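Local atomic coordinates of ferredoxin CarAc (Pseudomonas resinovorans, PDB entry 7BUH), a protein that carries electrons from the reductase CarAd to the terminal oxygenase CarAa of carbazole 1,9a-dioxygenase by means of a Rieske [2Fe-2S] cluster. Residues A[56-60]-A[61-65]; A[93-97]-A[98-102]. All blocks are in the same frame, centred on the assembly; numbering follows the deposited sequence.

Overall arrangement
Both contacts are antiparallel beta hairpins closed by two-residue turns, and both lie at the surface of a single Rieske domain, in different sheets. Contact 1 (56-65) belongs to the small four-stranded sheet of the cluster-binding part: its second strand runs into Cys65, a ligand of the [2Fe-2S] cluster, while Asp59 and Glu64 hold a sodium ion. Contact 2 (93-102) belongs to the six-stranded antiparallel sheet and lies away from the cluster and the sodium site. The centres of contact 1 and contact 2 are about 21 Å apart; the nearest atoms of contact 1 and contact 2 are about 12 Å apart. Strand 27-35 of the larger sheet reaches side chains of both hairpins: Tyr33 meets Leu58 and Ile63, and Val32 meets Val100.

Contact 1 (A[56-60]-A[61-65]); sequences GTLDG and DVIEC. With NA (sodium ion), chain C; FES (Fe2/s2 (inorganic) cluster), chain B; EDO (1,2-ethanediol), chain D.
With CG trans to the backbone N (chi1 -172°) in Asp59, and with CG trans to the carbonyl carbon and the chain extended beyond it in Glu64, the two carboxylates converge on one sodium ion. Asp59 OD2 binds it at 2.4 Å and Glu64 OE2 at 2.2 Å. The carboxylate planes are turned 73° apart, and the cation would offset the repulsion between the two acids. Two waters also bind the ion; each donates to Glu64 OE1, which, with the sodium on OE2, probably restrains the rotation of that carboxylate. The scaffold is a beta hairpin with a type II' turn from Asp59 to Val62, in which Gly60 takes the positive phi of the first corner. Its strands pair through Asp59 N to Val62 O (2.8 Å) and Glu64 N to Thr57 O (2.8 Å), each with a partner in the reverse direction. On the other face Leu58 CD2 lies 4.2 Å from Ile63 CB, and both side chains pack on Tyr33, Ile19 and Val74. Ile63 CD1 reaches back across the hairpin to within 3.5 Å of Thr57 O. Beyond the second strand, Cys65 SG ligates iron FE2 of the cluster at 2.3 Å, an iron shared with Cys46.

Contact 2 (A[93-97]-A[98-102]); sequences VEVKE and GEVYV
Lys96 lies across the ring of Tyr101 at about a right angle, its CD over one face: CD is 3.9 Å from the ring centroid and 24° off the normal, a CH-pi contact displaced toward the ring's rim. CE goes on to Tyr101 CB (3.6 Å), and a bend at chi4 (-85°) turns NZ to Glu94 OE2, two residues back on the same strand, where a salt bridge is modelled with a bond so short that its exact length is doubtful. At the ring's edge, in its plane, lies Glu94 O, which also accepts the backbone N-H of Tyr101. The phenol OH is joined through one water to Lys96 O, a carbonyl that also accepts the N-H of Glu99.

The frame is a two-residue beta hairpin with a type I' turn, Glu97 and Gly98 both having positive phi. Reciprocal backbone bonds link Glu94 with Tyr101 and Lys96 with Glu99. On the opposite face valines meet: Val93 CG1 touches Val100 CG1 at 3.7 Å, the two side chains set obliquely, and Val93 CG2 lies 4.2 Å from Val102 CG2.

Within the six-stranded sheet the hairpin is flanked by strands 5-10 and 38-43. Trp5 of strand 5-10 makes a cation-pi contact with Lys96 and touches Tyr101, while the valine face packs on Phe39 and Ala41 of strand 38-43 and on Leu30 and Val32 of strand 27-35.

Contact 1 (A[56-60]-A[61-65])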
ATOM      1  N   GLY A  56     -10.957  -2.669  -0.207  1.00 14.96           N
ATOM      2  CA  GLY A  56     -11.153  -3.723   0.792  1.00 15.01           C
ATOM      3  C   GLY A  56     -11.454  -3.204   2.185  1.00 15.18           C
ATOM      4  O   GLY A  56     -11.947  -2.070   2.347  1.00 15.89           O
ATOM      5  N   THR A  57     -11.215  -4.058   3.168  1.00 16.29           N
ATOM      6  CA  THR A  57     -11.576  -3.872   4.587  1.00 16.70           C
ATOM      7  C   THR A  57     -10.341  -4.161   5.420  1.00 16.39           C
ATOM      8  O   THR A  57      -9.795  -5.268   5.277  1.00 15.05           O
ATOM      9  CB  THR A  57     -12.714  -4.823   4.977  1.00 19.97           C
ATOM     10  OG1 THR A  57     -13.801  -4.513   4.088  1.00 22.99           O
ATOM     11  CG2 THR A  57     -13.097  -4.682   6.431  1.00 21.30           C
ATOM     12  N   LEU A  58      -9.971  -3.252   6.313  1.00 14.74           N
ATOM     13  CA  LEU A  58      -8.924  -3.560   7.316  1.00 16.09           C
ATOM     14  C   LEU A  58      -9.523  -4.298   8.511  1.00 16.93           C
ATOM     15  O   LEU A  58     -10.604  -3.939   8.995  1.00 19.54           O
ATOM     16  CB  LEU A  58      -8.256  -2.267   7.776  1.00 15.96           C
ATOM     17  CG  LEU A  58      -7.225  -1.699   6.820  1.00 15.70           C
ATOM     18  CD1 LEU A  58      -6.928  -0.247   7.155  1.00 16.83           C
ATOM     19  CD2 LEU A  58      -5.949  -2.550   6.838  1.00 15.78           C
ATOM     20  N   ASP A  59      -8.792  -5.281   9.001  1.00 15.89           N
ATOM     21  CA  ASP A  59      -9.088  -6.006  10.246  1.00 18.23           C
ATOM     22  C   ASP A  59      -7.789  -5.937  11.045  1.00 16.91           C
ATOM     23  O   ASP A  59      -6.882  -6.738  10.758  1.00 15.35           O
ATOM     24  CB  ASP A  59      -9.569  -7.413   9.929  1.00 19.08           C
ATOM     25  CG  ASP A  59     -10.091  -8.186  11.126  1.00 22.60           C
ATOM     26  OD1 ASP A  59      -9.709  -7.860  12.272  1.00 24.97           O
ATOM     27  OD2 ASP A  59     -10.898  -9.127  10.877  1.00 25.75           O
ATOM     28  N   GLY A  60      -7.661  -4.913  11.888  1.00 16.11           N
ATOM     29  CA  GLY A  60      -6.373  -4.533  12.501  1.00 16.08           C
ATOM     30  C   GLY A  60      -5.324  -4.230  11.444  1.00 17.24           C
ATOM     31  O   GLY A  60      -5.548  -3.308  10.645  1.00 16.99           O
ATOM     32  N   ASP A  61      -4.200  -4.956  11.442  1.00 16.87           N
ATOM     33  CA  ASP A  61      -3.093  -4.706  10.482  1.00 17.93           C
ATOM     34  C   ASP A  61      -3.245  -5.627   9.265  1.00 14.98           C
ATOM     35  O   ASP A  61      -2.300  -5.744   8.536  1.00 13.90           O
ATOM     36  CB  ASP A  61      -1.724  -4.863  11.148  1.00 23.19           C
ATOM     37  CG  ASP A  61      -1.655  -6.051  12.086  1.00 32.17           C
ATOM     38  OD1 ASP A  61      -2.374  -7.051  11.790  1.00 32.91           O
ATOM     39  OD2 ASP A  61      -0.943  -5.942  13.153  1.00 37.70           O
ATOM     40  N   VAL A  62      -4.399  -6.252   9.067  1.00 12.24           N
ATOM     41  CA  VAL A  62      -4.638  -7.091   7.865  1.00 12.07           C
ATOM     42  C   VAL A  62      -5.617  -6.416   6.898  1.00 10.90           C
ATOM     43  O   VAL A  62      -6.709  -6.039   7.321  1.00 10.11           O
ATOM     44  CB  VAL A  62      -5.111  -8.493   8.248  1.00 13.07           C
ATOM     45  CG1 VAL A  62      -5.468  -9.282   7.011  1.00 12.85           C
ATOM     46  CG2 VAL A  62      -4.045  -9.193   9.066  1.00 13.86           C
ATOM     47  N   ILE A  63      -5.213  -6.304   5.626  1.00 10.85           N
ATOM     48  CA  ILE A  63      -6.125  -5.848   4.547  1.00 11.37           C
ATOM     49  C   ILE A  63      -6.784  -7.087   3.935  1.00 11.50           C
ATOM     50  O   ILE A  63      -6.063  -7.979   3.449  1.00 11.49           O
ATOM     51  CB  ILE A  63      -5.414  -4.985   3.487  1.00 11.64           C
ATOM     52  CG1 ILE A  63      -6.426  -4.485   2.460  1.00 11.17           C
ATOM     53  CG2 ILE A  63      -4.255  -5.710   2.816  1.00 10.83           C
ATOM     54  CD1 ILE A  63      -7.572  -3.704   3.067  1.00 12.93           C
ATOM     55  N   GLU A  64      -8.108  -7.083   3.912  1.00 12.68           N
ATOM     56  CA  GLU A  64      -8.961  -8.105   3.268  1.00 13.69           C
ATOM     57  C   GLU A  64      -9.324  -7.632   1.858  1.00 13.70           C
ATOM     58  O   GLU A  64      -9.958  -6.585   1.723  1.00 13.06           O
ATOM     59  CB  GLU A  64     -10.202  -8.371   4.118  1.00 14.45           C
ATOM     60  CG  GLU A  64      -9.852  -8.836   5.505  1.00 16.21           C
ATOM     61  CD  GLU A  64     -11.009  -8.932   6.486  1.00 19.61           C
ATOM     62  OE1 GLU A  64     -12.072  -8.339   6.203  1.00 19.00           O
ATOM     63  OE2 GLU A  64     -10.836  -9.626   7.540  1.00 18.18           O
ATOM     64  N   CYS A  65      -8.913  -8.406   0.850  1.00 12.48           N
ATOM     65  CA  CYS A  65      -9.185  -8.135  -0.571  1.00 12.16           C
ATOM     66  C   CYS A  65     -10.690  -8.215  -0.829  1.00 13.28           C
ATOM     67  O   CYS A  65     -11.332  -9.179  -0.419  1.00 12.55           O
ATOM     68  CB  CYS A  65      -8.493  -9.178  -1.440  1.00 12.35           C
ATOM     69  SG  CYS A  65      -8.848  -8.902  -3.188  1.00 12.62           S
TER
HETATM   70 NA    NA C 502     -12.291  -9.977   9.175  1.00 12.68          NA
HETATM   71 FE1  FES B 501      -8.249 -12.761  -5.393  1.00 13.90          FE
HETATM   72 FE2  FES B 501      -7.509 -10.513  -4.154  1.00 12.17          FE
HETATM   73  S1  FES B 501      -8.082 -10.701  -6.289  1.00 13.43           S
HETATM   74  S2  FES B 501      -7.918 -12.501  -3.232  1.00 12.74           S
HETATM   75  C1  EDO D 503      -9.528  -2.607  12.553  1.00 35.59           C
HETATM   76  O1  EDO D 503      -9.905  -3.843  13.136  1.00 39.57           O
HETATM   77  C2  EDO D 503     -10.402  -2.199  11.436  1.00 34.94           C
HETATM   78  O2  EDO D 503      -9.947  -1.063  10.761  1.00 35.13           O
HETATM   79  O   HOH W   1     -13.069  -6.796   1.750  1.00 24.98           O
HETATM   80  O   HOH W   2     -13.424  -7.645   8.862  1.00 21.53           O
HETATM   81  O   HOH W   3     -13.831 -10.205   7.415  0.50 25.39           O

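Contact 2 (A[93-97]-A[98-102])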
ATOM      1  N   VAL A  93       6.284   4.957   4.644  1.00 15.42           N
ATOM      2  CA  VAL A  93       5.319   6.078   4.836  1.00 16.28           C
ATOM      3  C   VAL A  93       5.878   6.990   5.920  1.00 18.93           C
ATOM      4  O   VAL A  93       6.234   6.461   6.985  1.00 17.76           O
ATOM      5  CB  VAL A  93       3.908   5.612   5.220  1.00 15.52           C
ATOM      6  CG1 VAL A  93       2.986   6.823   5.392  1.00 16.90           C
ATOM      7  CG2 VAL A  93       3.337   4.640   4.200  1.00 15.93           C
ATOM      8  N   GLU A  94       5.990   8.288   5.641  1.00 19.65           N
ATOM      9  CA  GLU A  94       6.437   9.300   6.645  1.00 19.92           C
ATOM     10  C   GLU A  94       5.342  10.352   6.761  1.00 17.04           C
ATOM     11  O   GLU A  94       4.884  10.827   5.716  1.00 15.95           O
ATOM     12  CB  GLU A  94       7.769   9.934   6.236  1.00 23.62           C
ATOM     13  CG  GLU A  94       8.988   9.066   6.563  1.00 29.93           C
ATOM     14  CD  GLU A  94      10.387   9.533   6.111  1.00 36.10           C
ATOM     15  OE1 GLU A  94      11.346   8.723   6.244  1.00 37.19           O
ATOM     16  OE2 GLU A  94      10.545  10.693   5.629  1.00 39.27           O
ATOM     17  N   VAL A  95       4.991  10.757   7.986  1.00 16.18           N
ATOM     18  CA  VAL A  95       4.169  11.976   8.228  1.00 15.73           C
ATOM     19  C   VAL A  95       5.148  13.143   8.395  1.00 15.88           C
ATOM     20  O   VAL A  95       6.021  13.049   9.232  1.00 18.37           O
ATOM     21  CB  VAL A  95       3.241  11.827   9.436  1.00 16.59           C
ATOM     22  CG1 VAL A  95       2.311  13.026   9.554  1.00 18.64           C
ATOM     23  CG2 VAL A  95       2.463  10.525   9.365  1.00 17.19           C
ATOM     24  N   LYS A  96       5.055  14.134   7.522  1.00 17.19           N
ATOM     25  CA  LYS A  96       5.949  15.316   7.509  1.00 19.54           C
ATOM     26  C   LYS A  96       5.067  16.563   7.615  1.00 17.75           C
ATOM     27  O   LYS A  96       4.177  16.778   6.745  1.00 17.18           O
ATOM     28  CB  LYS A  96       6.818  15.319   6.246  1.00 20.24           C
ATOM     29  CG  LYS A  96       7.588  14.055   5.874  1.00 22.66           C
ATOM     30  CD  LYS A  96       8.036  14.085   4.390  1.00 23.88           C
ATOM     31  CE  LYS A  96       8.359  12.763   3.698  1.00 23.25           C
ATOM     32  NZ  LYS A  96       9.740  12.288   3.909  1.00 21.88           N
ATOM     33  N   GLU A  97       5.239  17.345   8.686  1.00 18.96           N
ATOM     34  CA  GLU A  97       4.413  18.546   8.978  1.00 20.11           C
ATOM     35  C   GLU A  97       2.926  18.161   8.905  1.00 18.10           C
ATOM     36  O   GLU A  97       2.157  18.947   8.332  1.00 20.83           O
ATOM     37  CB  GLU A  97       4.631  19.672   7.958  1.00 23.73           C
ATOM     38  CG  GLU A  97       6.073  20.084   7.728  1.00 25.76           C
ATOM     39  CD  GLU A  97       6.671  20.951   8.833  1.00 25.19           C
ATOM     40  OE1 GLU A  97       5.979  21.268   9.806  1.00 28.94           O
ATOM     41  OE2 GLU A  97       7.843  21.240   8.748  1.00 25.44           O
ATOM     42  N   GLY A  98       2.538  16.999   9.443  1.00 17.31           N
ATOM     43  CA  GLY A  98       1.121  16.581   9.562  1.00 16.89           C
ATOM     44  C   GLY A  98       0.528  16.092   8.246  1.00 16.54           C
ATOM     45  O   GLY A  98      -0.727  15.854   8.156  1.00 16.31           O
ATOM     46  N   GLU A  99       1.390  15.891   7.257  1.00 15.85           N
ATOM     47  CA  GLU A  99       0.972  15.381   5.941  1.00 16.48           C
ATOM     48  C   GLU A  99       1.603  14.016   5.707  1.00 14.20           C
ATOM     49  O   GLU A  99       2.796  13.862   5.961  1.00 13.08           O
ATOM     50  CB  GLU A  99       1.329  16.427   4.889  1.00 20.80           C
ATOM     51  CG  GLU A  99       0.334  17.585   4.944  1.00 27.75           C
ATOM     52  CD  GLU A  99      -0.123  18.127   3.603  1.00 34.14           C
ATOM     53  OE1 GLU A  99       0.494  19.103   3.144  1.00 36.71           O
ATOM     54  OE2 GLU A  99      -1.119  17.593   3.052  1.00 47.81           O
ATOM     55  N   VAL A 100       0.806  13.106   5.156  1.00 13.91           N
ATOM     56  CA  VAL A 100       1.234  11.705   4.879  1.00 14.02           C
ATOM     57  C   VAL A 100       1.936  11.670   3.516  1.00 13.30           C
ATOM     58  O   VAL A 100       1.356  12.167   2.513  1.00 13.12           O
ATOM     59  CB  VAL A 100       0.018  10.764   4.885  1.00 14.13           C
ATOM     60  CG1 VAL A 100       0.467   9.355   4.541  1.00 14.42           C
ATOM     61  CG2 VAL A 100      -0.689  10.836   6.238  1.00 14.44           C
ATOM     62  N   TYR A 101       3.136  11.131   3.495  1.00 13.65           N
ATOM     63  CA  TYR A 101       3.907  10.879   2.263  1.00 14.39           C
ATOM     64  C   TYR A 101       4.240   9.407   2.167  1.00 15.25           C
ATOM     65  O   TYR A 101       4.700   8.799   3.155  1.00 13.64           O
ATOM     66  CB  TYR A 101       5.212  11.675   2.261  1.00 14.94           C
ATOM     67  CG  TYR A 101       5.015  13.159   2.179  1.00 16.28           C
ATOM     68  CD1 TYR A 101       4.635  13.875   3.304  1.00 17.88           C
ATOM     69  CD2 TYR A 101       5.282  13.865   1.020  1.00 16.76           C
ATOM     70  CE1 TYR A 101       4.451  15.248   3.262  1.00 17.08           C
ATOM     71  CE2 TYR A 101       5.106  15.246   0.958  1.00 18.57           C
ATOM     72  CZ  TYR A 101       4.704  15.945   2.098  1.00 20.01           C
ATOM     73  OH  TYR A 101       4.548  17.310   2.113  1.00 20.06           O
ATOM     74  N   VAL A 102       4.097   8.871   0.962  1.00 13.92           N
ATOM     75  CA  VAL A 102       4.550   7.491   0.681  1.00 13.84           C
ATOM     76  C   VAL A 102       5.758   7.534  -0.253  1.00 14.33           C
ATOM     77  O   VAL A 102       5.757   8.295  -1.206  1.00 13.56           O
ATOM     78  CB  VAL A 102       3.382   6.605   0.192  1.00 13.35           C
ATOM     79  CG1 VAL A 102       2.730   7.078  -1.096  1.00 14.63           C
ATOM     80  CG2 VAL A 102       3.850   5.177   0.042  1.00 13.76           C
TER
HETATM   81  O   HOH W   4       4.567  18.554   4.598  1.00 29.40           O